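Local structure of probable TonB-dependent siderophore receptor PirA (Acinetobacter baumannii, 5FR8) at residues N321-P325 / I336-K342; W374-K380 / S406-I412; L400-R405 / E479-L483. The protein probably takes part in the first step of iron uptake at the outer membrane by binding iron-chelating siderophores, and may bind ferric enterobactin. All coordinates share one frame; numbering follows the deposited sequence.

Interaction 1: residues N321-P325 / I336-K342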
loop_
_atom_site.group_PDB
_atom_site.type_symbol
_atom_site.label_atom_id
_atom_site.label_comp_id
_atom_site.label_asym_id
_atom_site.label_seq_id
_atom_site.Cartn_x
_atom_site.Cartn_y
_atom_site.Cartn_z
ATOM N N ASN A 321 -9.095 4.511 14.395
ATOM C CA ASN A 321 -9.454 3.175 13.951
ATOM C C ASN A 321 -10.483 2.626 14.894
ATOM O O ASN A 321 -10.128 2.185 15.980
ATOM C CB ASN A 321 -8.188 2.310 14.004
ATOM C CG ASN A 321 -8.438 0.835 13.704
ATOM O OD1 ASN A 321 -9.501 0.436 13.284
ATOM N ND2 ASN A 321 -7.428 0.034 13.903
ATOM N N LYS A 322 -11.758 2.688 14.523
ATOM C CA LYS A 322 -12.825 2.248 15.426
ATOM C C LYS A 322 -13.485 0.987 14.885
ATOM O O LYS A 322 -14.069 1.001 13.799
ATOM C CB LYS A 322 -13.868 3.342 15.589
ATOM C CG LYS A 322 -15.111 2.936 16.386
ATOM C CD LYS A 322 -16.235 3.944 16.216
ATOM C CE LYS A 322 -17.192 3.902 17.382
ATOM N NZ LYS A 322 -18.523 4.494 17.045
ATOM N N ARG A 323 -13.404 -0.094 15.655
ATOM C CA ARG A 323 -13.954 -1.378 15.229
ATOM C C ARG A 323 -14.270 -2.326 16.404
ATOM O O ARG A 323 -13.831 -2.099 17.528
ATOM C CB ARG A 323 -12.957 -2.059 14.307
ATOM C CG ARG A 323 -11.721 -2.545 15.042
ATOM C CD ARG A 323 -10.765 -3.191 14.082
ATOM N NE ARG A 323 -10.204 -2.237 13.132
ATOM C CZ ARG A 323 -10.156 -2.407 11.809
ATOM N NH1 ARG A 323 -10.628 -3.506 11.243
ATOM N NH2 ARG A 323 -9.602 -1.485 11.045
ATOM N N LEU A 324 -15.025 -3.386 16.129
ATOM C CA LEU A 324 -15.399 -4.346 17.166
ATOM C C LEU A 324 -14.212 -5.192 17.627
ATOM O O LEU A 324 -13.300 -5.435 16.868
ATOM C CB LEU A 324 -16.514 -5.238 16.665
ATOM C CG LEU A 324 -17.787 -4.465 16.307
ATOM C CD1 LEU A 324 -18.680 -5.322 15.421
ATOM C CD2 LEU A 324 -18.554 -4.019 17.547
ATOM N N PRO A 325 -14.206 -5.605 18.905
ATOM C CA PRO A 325 -13.028 -6.308 19.420
ATOM C C PRO A 325 -12.965 -7.727 18.872
ATOM O O PRO A 325 -13.937 -8.182 18.266
ATOM C CB PRO A 325 -13.271 -6.312 20.947
ATOM C CG PRO A 325 -14.765 -6.287 21.096
ATOM C CD PRO A 325 -15.271 -5.467 19.934
ATOM N N ILE A 336 -14.501 -11.704 15.437
ATOM C CA ILE A 336 -15.164 -10.728 16.287
ATOM C C ILE A 336 -15.850 -11.377 17.520
ATOM O O ILE A 336 -16.647 -12.303 17.370
ATOM C CB ILE A 336 -16.155 -9.894 15.450
ATOM C CG1 ILE A 336 -15.379 -9.004 14.456
ATOM C CG2 ILE A 336 -17.032 -9.047 16.348
ATOM C CD1 ILE A 336 -16.259 -8.292 13.437
ATOM N N ASN A 337 -15.506 -10.876 18.722
ATOM C CA ASN A 337 -16.000 -11.381 20.026
ATOM C C ASN A 337 -17.367 -10.905 20.367
ATOM O O ASN A 337 -18.037 -11.498 21.197
ATOM C CB ASN A 337 -15.162 -10.810 21.175
ATOM C CG ASN A 337 -13.969 -11.660 21.529
ATOM O OD1 ASN A 337 -13.976 -12.886 21.376
ATOM N ND2 ASN A 337 -12.922 -11.007 22.017
ATOM N N ASN A 338 -17.763 -9.775 19.792
ATOM C CA ASN A 338 -18.813 -8.967 20.399
ATOM C C ASN A 338 -19.563 -8.053 19.426
ATOM O O ASN A 338 -18.975 -7.463 18.523
ATOM C CB ASN A 338 -18.193 -8.121 21.508
ATOM C CG ASN A 338 -19.227 -7.515 22.416
ATOM O OD1 ASN A 338 -20.397 -7.411 22.062
ATOM N ND2 ASN A 338 -18.801 -7.111 23.598
ATOM N N LEU A 339 -20.871 -7.928 19.633
ATOM C CA LEU A 339 -21.693 -7.100 18.776
ATOM C C LEU A 339 -21.502 -5.610 19.037
ATOM O O LEU A 339 -21.845 -4.815 18.177
ATOM C CB LEU A 339 -23.166 -7.438 18.970
ATOM C CG LEU A 339 -23.620 -8.860 18.674
ATOM C CD1 LEU A 339 -24.915 -9.123 19.413
ATOM C CD2 LEU A 339 -23.809 -9.089 17.184
ATOM N N ASP A 340 -20.965 -5.221 20.199
ATOM C CA ASP A 340 -21.147 -3.833 20.696
ATOM C C ASP A 340 -19.922 -2.999 21.084
ATOM O O ASP A 340 -19.767 -1.878 20.577
ATOM C CB ASP A 340 -22.114 -3.841 21.871
ATOM C CG ASP A 340 -23.560 -3.868 21.416
ATOM O OD1 ASP A 340 -23.957 -2.884 20.754
ATOM O OD2 ASP A 340 -24.287 -4.860 21.696
ATOM N N ASP A 341 -19.056 -3.521 21.958
ATOM C CA ASP A 341 -18.060 -2.678 22.658
ATOM C C ASP A 341 -16.887 -2.203 21.793
ATOM O O ASP A 341 -15.722 -2.534 22.047
ATOM C CB ASP A 341 -17.527 -3.395 23.896
ATOM C CG ASP A 341 -18.610 -3.697 24.898
ATOM O OD1 ASP A 341 -19.739 -3.165 24.736
ATOM O OD2 ASP A 341 -18.329 -4.468 25.843
ATOM N N LYS A 342 -17.207 -1.401 20.789
ATOM C CA LYS A 342 -16.196 -0.865 19.897
ATOM C C LYS A 342 -15.066 -0.183 20.677
ATOM O O LYS A 342 -15.315 0.593 21.584
ATOM C CB LYS A 342 -16.834 0.124 18.911
ATOM C CG LYS A 342 -17.813 -0.524 17.953
ATOM C CD LYS A 342 -18.051 0.307 16.707
ATOM C CE LYS A 342 -19.023 -0.387 15.768
ATOM N NZ LYS A 342 -18.928 0.175 14.404
#
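Leu324 and Lys342 face each other where strand 308-323 ends and its returning loop runs back, with their CA atoms 4.5 Å apart. One backbone hydrogen bond joins the two segments, from Asn337 N to Pro325 O at 3.2 Å. The donor sits above the carbonyl plane. The same oxygen also takes a CA-H...O contact from Ile336.

Leu324 is buried and packs against the loop from Ile336 to Lys342. Its CG lies anti to the carbonyl carbon (chi1 -61°), and its branches spread over the loop. CD2 meets Leu339 O at 3.4 Å and Lys342 CG at 3.6 Å. CB lies 3.9 Å from Ile336 CG2. Helix 281-284 adds Leu284 to Leu324 and Ile336. Beside it, the Pro325 ring touches the loop with two atoms. Its CD is 3.6 Å from Asp341 O, and its CG is 3.9 Å from Asn338 CB.

The loop is shaped by its own turns. Asn338 OD1 accepts from Asp340 N in an Asx turn, and Asp341 is the centre of an inverse gamma turn. Lys322 and Lys342 cross at about a right angle, with Lys322 CE 3.8 Å from Lys342 CD. They meet through methylenes. The Lys342 amine bonds instead to Glu288 O.

This is the end of a strand hairpin of the TonB-dependent receptor barrel. The contact is mostly apolar, laid against loop carbonyls. Its shape probably rests on carbon packing and on the loop's own turns, with a single backbone hydrogen bond between the segments.

Interaction 2: residues W374-K380 / S406-I412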
loop_
_atom_site.group_PDB
_atom_site.type_symbol
_atom_site.label_atom_id
_atom_site.label_comp_id
_atom_site.label_asym_id
_atom_site.label_seq_id
_atom_site.Cartn_x
_atom_site.Cartn_y
_atom_site.Cartn_z
ATOM N N TRP A 374 11.745 15.867 9.890
ATOM C CA TRP A 374 11.446 15.461 11.258
ATOM C C TRP A 374 10.054 14.900 11.275
ATOM O O TRP A 374 9.119 15.546 10.770
ATOM C CB TRP A 374 11.474 16.646 12.233
ATOM C CG TRP A 374 10.813 16.339 13.556
ATOM C CD1 TRP A 374 9.489 16.501 13.883
ATOM C CD2 TRP A 374 11.447 15.806 14.724
ATOM N NE1 TRP A 374 9.265 16.099 15.188
ATOM C CE2 TRP A 374 10.449 15.668 15.722
ATOM C CE3 TRP A 374 12.767 15.433 15.028
ATOM C CZ2 TRP A 374 10.731 15.168 16.988
ATOM C CZ3 TRP A 374 13.051 14.946 16.299
ATOM C CH2 TRP A 374 12.043 14.814 17.257
ATOM N N VAL A 375 9.913 13.718 11.864
ATOM C CA VAL A 375 8.589 13.130 12.035
ATOM C C VAL A 375 8.421 12.498 13.420
ATOM O O VAL A 375 9.269 11.721 13.860
ATOM C CB VAL A 375 8.273 12.099 10.924
ATOM C CG1 VAL A 375 9.225 10.920 10.969
ATOM C CG2 VAL A 375 6.852 11.594 11.083
ATOM N N GLU A 376 7.325 12.837 14.099
ATOM C CA GLU A 376 6.976 12.175 15.342
ATOM C C GLU A 376 5.602 11.537 15.223
ATOM O O GLU A 376 4.658 12.152 14.711
ATOM C CB GLU A 376 6.997 13.162 16.487
ATOM C CG GLU A 376 6.652 12.585 17.856
ATOM C CD GLU A 376 6.791 13.627 18.969
ATOM O OE1 GLU A 376 7.698 14.485 18.849
ATOM O OE2 GLU A 376 6.005 13.604 19.958
ATOM N N ASP A 377 5.503 10.304 15.713
ATOM C CA ASP A 377 4.232 9.587 15.793
ATOM C C ASP A 377 3.812 9.332 17.253
ATOM O O ASP A 377 4.644 8.880 18.057
ATOM C CB ASP A 377 4.344 8.231 15.096
ATOM C CG ASP A 377 4.435 8.345 13.592
ATOM O OD1 ASP A 377 3.820 9.252 13.018
ATOM O OD2 ASP A 377 5.111 7.509 12.976
ATOM N N ARG A 378 2.540 9.619 17.590
ATOM C CA ARG A 378 1.959 9.149 18.874
ATOM C C ARG A 378 0.771 8.226 18.646
ATOM O O ARG A 378 -0.108 8.503 17.838
ATOM C CB ARG A 378 1.547 10.305 19.766
ATOM C CG ARG A 378 2.671 11.285 20.018
ATOM C CD ARG A 378 2.785 11.587 21.496
ATOM N NE ARG A 378 3.150 12.975 21.708
ATOM C CZ ARG A 378 2.308 13.987 21.535
ATOM N NH1 ARG A 378 1.058 13.761 21.137
ATOM N NH2 ARG A 378 2.718 15.227 21.756
ATOM N N PHE A 379 0.753 7.115 19.365
ATOM C CA PHE A 379 -0.246 6.084 19.138
ATOM C C PHE A 379 -0.838 5.633 20.462
ATOM O O PHE A 379 -0.114 5.303 21.379
ATOM C CB PHE A 379 0.434 4.910 18.443
ATOM C CG PHE A 379 -0.510 3.855 17.922
ATOM C CD1 PHE A 379 -1.599 4.203 17.132
ATOM C CD2 PHE A 379 -0.266 2.510 18.166
ATOM C CE1 PHE A 379 -2.441 3.232 16.622
ATOM C CE2 PHE A 379 -1.122 1.537 17.675
ATOM C CZ PHE A 379 -2.215 1.899 16.904
ATOM N N LYS A 380 -2.154 5.657 20.564
ATOM C CA LYS A 380 -2.881 5.027 21.684
ATOM C C LYS A 380 -3.576 3.767 21.134
ATOM O O LYS A 380 -4.302 3.846 20.113
ATOM C CB LYS A 380 -3.884 6.023 22.321
ATOM C CG LYS A 380 -4.340 5.696 23.751
ATOM C CD LYS A 380 -5.554 6.500 24.268
ATOM C CE LYS A 380 -5.602 6.658 25.812
ATOM N NZ LYS A 380 -6.272 7.926 26.296
ATOM N N SER A 406 -0.113 1.171 26.637
ATOM C CA SER A 406 -1.161 1.582 25.698
ATOM C C SER A 406 -0.716 2.695 24.773
ATOM O O SER A 406 -1.430 3.051 23.850
ATOM C CB SER A 406 -2.417 2.019 26.462
ATOM O OG SER A 406 -2.285 3.342 26.978
ATOM N N LYS A 407 0.457 3.267 25.039
ATOM C CA LYS A 407 0.914 4.487 24.349
ATOM C C LYS A 407 2.297 4.288 23.814
ATOM O O LYS A 407 3.204 3.934 24.556
ATOM C CB LYS A 407 0.884 5.707 25.285
ATOM C CG LYS A 407 -0.489 5.920 25.899
ATOM C CD LYS A 407 -0.839 7.364 26.206
ATOM C CE LYS A 407 -2.360 7.476 26.352
ATOM N NZ LYS A 407 -2.825 8.495 27.340
ATOM N N MET A 408 2.449 4.514 22.517
ATOM C CA MET A 408 3.708 4.287 21.833
ATOM C C MET A 408 4.173 5.561 21.119
ATOM O O MET A 408 3.348 6.267 20.517
ATOM C CB MET A 408 3.512 3.143 20.840
ATOM C CG MET A 408 3.346 1.795 21.534
ATOM S SD MET A 408 2.290 0.620 20.660
ATOM C CE MET A 408 0.684 0.944 21.382
ATOM N N GLU A 409 5.482 5.844 21.199
ATOM C CA GLU A 409 6.118 7.014 20.547
ATOM C C GLU A 409 7.097 6.556 19.490
ATOM O O GLU A 409 7.770 5.544 19.682
ATOM C CB GLU A 409 6.938 7.882 21.549
ATOM C CG GLU A 409 6.113 8.783 22.446
ATOM C CD GLU A 409 6.712 10.178 22.629
ATOM O OE1 GLU A 409 7.341 10.693 21.680
ATOM O OE2 GLU A 409 6.537 10.783 23.716
ATOM N N SER A 410 7.234 7.344 18.422
ATOM C CA SER A 410 8.280 7.131 17.399
ATOM C C SER A 410 8.779 8.466 16.869
ATOM O O SER A 410 7.991 9.377 16.613
ATOM C CB SER A 410 7.717 6.321 16.248
ATOM O OG SER A 410 8.738 5.843 15.446
ATOM N N ARG A 411 10.092 8.599 16.722
ATOM C CA ARG A 411 10.663 9.824 16.185
ATOM C C ARG A 411 11.773 9.478 15.197
ATOM O O ARG A 411 12.637 8.631 15.466
ATOM C CB ARG A 411 11.190 10.716 17.300
ATOM C CG ARG A 411 10.101 11.348 18.157
ATOM C CD ARG A 411 10.616 12.180 19.342
ATOM N NE ARG A 411 11.555 11.471 20.215
ATOM C CZ ARG A 411 11.257 10.429 20.997
ATOM N NH1 ARG A 411 10.020 9.904 21.035
ATOM N NH2 ARG A 411 12.222 9.892 21.742
ATOM N N ILE A 412 11.723 10.128 14.038
ATOM C CA ILE A 412 12.754 9.991 13.029
ATOM C C ILE A 412 13.233 11.363 12.664
ATOM O O ILE A 412 12.430 12.209 12.281
ATOM C CB ILE A 412 12.251 9.342 11.730
ATOM C CG1 ILE A 412 11.731 7.922 11.993
ATOM C CG2 ILE A 412 13.390 9.291 10.715
ATOM C CD1 ILE A 412 11.254 7.188 10.762
#
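Segments 374-380 and 406-412 are neighbouring antiparallel strands in the wall of the TonB-dependent receptor barrel. The axes of these short segments come within 4.6 Å, and their directions differ by 173°, close to exactly antiparallel. Three hydrogen-bonded pairs join them: Val375 with Ile412, Asp377 with Ser410 and Phe379 with Met408. Each pair makes two N-H...O bonds. CA-H...O contacts fill the places between them.

One face carries Val375, Asp377, Phe379 and their partners. Val375 CG1 touches Ile412 CB at 3.5 Å. This branch stands between the backbone N and the carbonyl carbon (chi1 63°), which turns it to its neighbour. Phe379 and Met408 lie side by side. The methionine CE is 3.7 Å from Phe379 CD2, and its sulfur lies at the ring edge in a Met-aromatic contact.

The other face is charged. Arg378 pairs with Glu376 and Arg411 with Glu409, each along its own strand. Arg411 NH1 lies 2.9 Å from Glu409 OE1. The two glutamates also come close, with Glu376 OE2 3.6 Å from Glu409 OE1. Their arginines probably offset this like charge. Trp374 and Arg411 point the same way, and Trp374 CH2 meets Arg411 CD at 3.6 Å. At the far end Lys380 NZ and Lys407 NZ lie 3.6 Å apart. Both residues are exposed, so solvent probably screens the two charges.

Strand 343-361 continues the wall beyond 374-380, and its Thr349 hydrogen-bonds Asp377 OD1. Met474 of helix 474-477 packs on Asp377, Phe379, Met408 and Ser410. On the other flank, strand 427-438 supplies His438, which makes a weak hydrogen bond to Ser410 OG.

Interaction 3: residues L400-R405 / E479-L483; sequences LAKGDR and EGYLL
Arg405 bends around Gly480, and the distance from Arg405 CA to Gly480 CA is 4.5 Å. The arginine CB sits 3.9 Å from Gly480 O. CG, anti to the carbonyl carbon (chi1 -64°), moves over the glycine and reaches Gly480 CA at 3.8 Å. CD lies 4.1 Å from Gly480 O. The chain then turns at chi3 (48°), which brings NE back to the same oxygen. NE gives Gly480 O a weak hydrogen bond of 3.1 Å. At the tip NH2 stays near that carbonyl, while NH1 makes a weak hydrogen bond to Gln387 O and comes near Leu482 CD1. The arginine chain thus lies close over the glycine backbone, which has no side chain there.

Both segments lie beyond the long strands of the TonB-dependent receptor barrel. Residues 400-405 lead from helix 396-400 into strand 407-422, and 479-483 include the start of the short strand 482-485.

Beside the arginine, Ala401 points its CB at the other segment. This methyl touches Glu479 O at 3.8 Å and Leu482 CD1 at 4.2 Å. Leu400, the last residue of its helix, crosses Leu482 at about a right angle, and the two meet through Leu400 CD1 and Leu482 CD2. Gln501 of strand 498-501 bridges the two segments, with a hydrogen bond from NE2 to Glu479 O and a weak one to Leu400 O.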
loop_
_atom_site.group_PDB
_atom_site.type_symbol
_atom_site.label_atom_id
_atom_site.label_comp_id
_atom_site.label_asym_id
_atom_site.label_seq_id
_atom_site.Cartn_x
_atom_site.Cartn_y
_atom_site.Cartn_z
ATOM N N LEU A 400 6.528 -9.432 32.037
ATOM C CA LEU A 400 7.272 -8.988 30.872
ATOM C C LEU A 400 7.010 -7.517 30.488
ATOM O O LEU A 400 7.911 -6.850 29.982
ATOM C CB LEU A 400 6.968 -9.892 29.673
ATOM C CG LEU A 400 7.333 -11.377 29.766
ATOM C CD1 LEU A 400 7.239 -12.013 28.385
ATOM C CD2 LEU A 400 8.719 -11.596 30.358
ATOM N N ALA A 401 5.798 -7.009 30.717
ATOM C CA ALA A 401 5.429 -5.678 30.241
ATOM C C ALA A 401 4.887 -4.835 31.373
ATOM O O ALA A 401 3.758 -5.032 31.810
ATOM C CB ALA A 401 4.389 -5.783 29.147
ATOM N N LYS A 402 5.698 -3.893 31.834
ATOM C CA LYS A 402 5.314 -3.005 32.914
ATOM C C LYS A 402 5.276 -1.587 32.386
ATOM O O LYS A 402 5.884 -1.282 31.372
ATOM C CB LYS A 402 6.300 -3.114 34.074
ATOM C CG LYS A 402 6.247 -4.463 34.763
ATOM C CD LYS A 402 7.482 -4.690 35.603
ATOM C CE LYS A 402 7.516 -6.107 36.138
ATOM N NZ LYS A 402 8.341 -6.176 37.374
ATOM N N GLY A 403 4.551 -0.720 33.086
ATOM C CA GLY A 403 4.343 0.656 32.636
ATOM C C GLY A 403 3.157 0.728 31.699
ATOM O O GLY A 403 2.526 -0.295 31.404
ATOM N N ASP A 404 2.853 1.924 31.212
ATOM C CA ASP A 404 1.691 2.089 30.357
ATOM C C ASP A 404 1.977 1.409 29.047
ATOM O O ASP A 404 2.813 1.878 28.290
ATOM C CB ASP A 404 1.382 3.563 30.133
ATOM C CG ASP A 404 -0.028 3.791 29.576
ATOM O OD1 ASP A 404 -0.653 2.797 29.152
ATOM O OD2 ASP A 404 -0.506 4.963 29.573
ATOM N N ARG A 405 1.304 0.292 28.796
ATOM C CA ARG A 405 1.470 -0.457 27.547
ATOM C C ARG A 405 0.624 0.089 26.410
ATOM O O ARG A 405 0.627 -0.481 25.336
ATOM C CB ARG A 405 1.074 -1.935 27.725
ATOM C CG ARG A 405 1.937 -2.725 28.703
ATOM C CD ARG A 405 1.292 -4.031 29.151
ATOM N NE ARG A 405 0.766 -4.837 28.046
ATOM C CZ ARG A 405 0.473 -6.134 28.142
ATOM N NH1 ARG A 405 0.670 -6.777 29.281
ATOM N NH2 ARG A 405 -0.016 -6.796 27.103
ATOM N N GLU A 479 7.427 -3.075 23.462
ATOM C CA GLU A 479 7.521 -4.118 24.484
ATOM C C GLU A 479 6.165 -4.449 25.125
ATOM O O GLU A 479 5.985 -5.513 25.727
ATOM C CB GLU A 479 8.577 -3.755 25.537
ATOM C CG GLU A 479 9.979 -4.225 25.153
ATOM C CD GLU A 479 11.081 -3.653 26.013
ATOM O OE1 GLU A 479 10.781 -3.144 27.119
ATOM O OE2 GLU A 479 12.252 -3.714 25.578
ATOM N N GLY A 480 5.196 -3.565 24.942
ATOM C CA GLY A 480 3.886 -3.733 25.572
ATOM C C GLY A 480 2.920 -4.501 24.697
ATOM O O GLY A 480 1.775 -4.755 25.102
ATOM N N TYR A 481 3.392 -4.900 23.513
ATOM C CA TYR A 481 2.616 -5.763 22.611
ATOM C C TYR A 481 3.014 -7.259 22.796
ATOM O O TYR A 481 4.131 -7.661 22.456
ATOM C CB TYR A 481 2.815 -5.286 21.166
ATOM C CG TYR A 481 1.968 -5.979 20.108
ATOM C CD1 TYR A 481 0.624 -6.233 20.331
ATOM C CD2 TYR A 481 2.519 -6.356 18.872
ATOM C CE1 TYR A 481 -0.153 -6.864 19.367
ATOM C CE2 TYR A 481 1.748 -6.981 17.908
ATOM C CZ TYR A 481 0.411 -7.237 18.164
ATOM O OH TYR A 481 -0.394 -7.846 17.245
ATOM N N LEU A 482 2.111 -8.063 23.367
ATOM C CA LEU A 482 2.336 -9.501 23.536
ATOM C C LEU A 482 1.191 -10.264 22.900
ATOM O O LEU A 482 0.036 -9.850 23.019
ATOM C CB LEU A 482 2.430 -9.877 25.022
ATOM C CG LEU A 482 3.708 -9.493 25.776
ATOM C CD1 LEU A 482 3.441 -9.438 27.264
ATOM C CD2 LEU A 482 4.833 -10.466 25.492
ATOM N N LEU A 483 1.534 -11.366 22.230
ATOM C CA LEU A 483 0.571 -12.348 21.664
ATOM C C LEU A 483 0.967 -13.774 22.106
ATOM O O LEU A 483 2.078 -13.979 22.606
ATOM C CB LEU A 483 0.570 -12.280 20.129
ATOM C CG LEU A 483 0.313 -10.917 19.459
ATOM C CD1 LEU A 483 0.861 -10.874 18.029
ATOM C CD2 LEU A 483 -1.173 -10.590 19.474
#

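How the interactions relate
All three contacts belong to the beta-barrel region of the receptor. Interaction 1 comes first along the chain and closes before the others open. Interactions 2 and 3 cross in sequence: 400-405 runs directly into 406-412, while 479-483 comes later. Strand 343-361 links the first two, since it follows the loop of interaction 1 and pairs with strand 365-380 of interaction 2. The centres of interactions 1 and 2 are about 25 Å apart, those of 1 and 3 about 22 Å, and those of 2 and 3 about 16 Å. The barrel wall thus passes into loops at two separate places, and interaction 3 joins segments 74 residues apart in sequence.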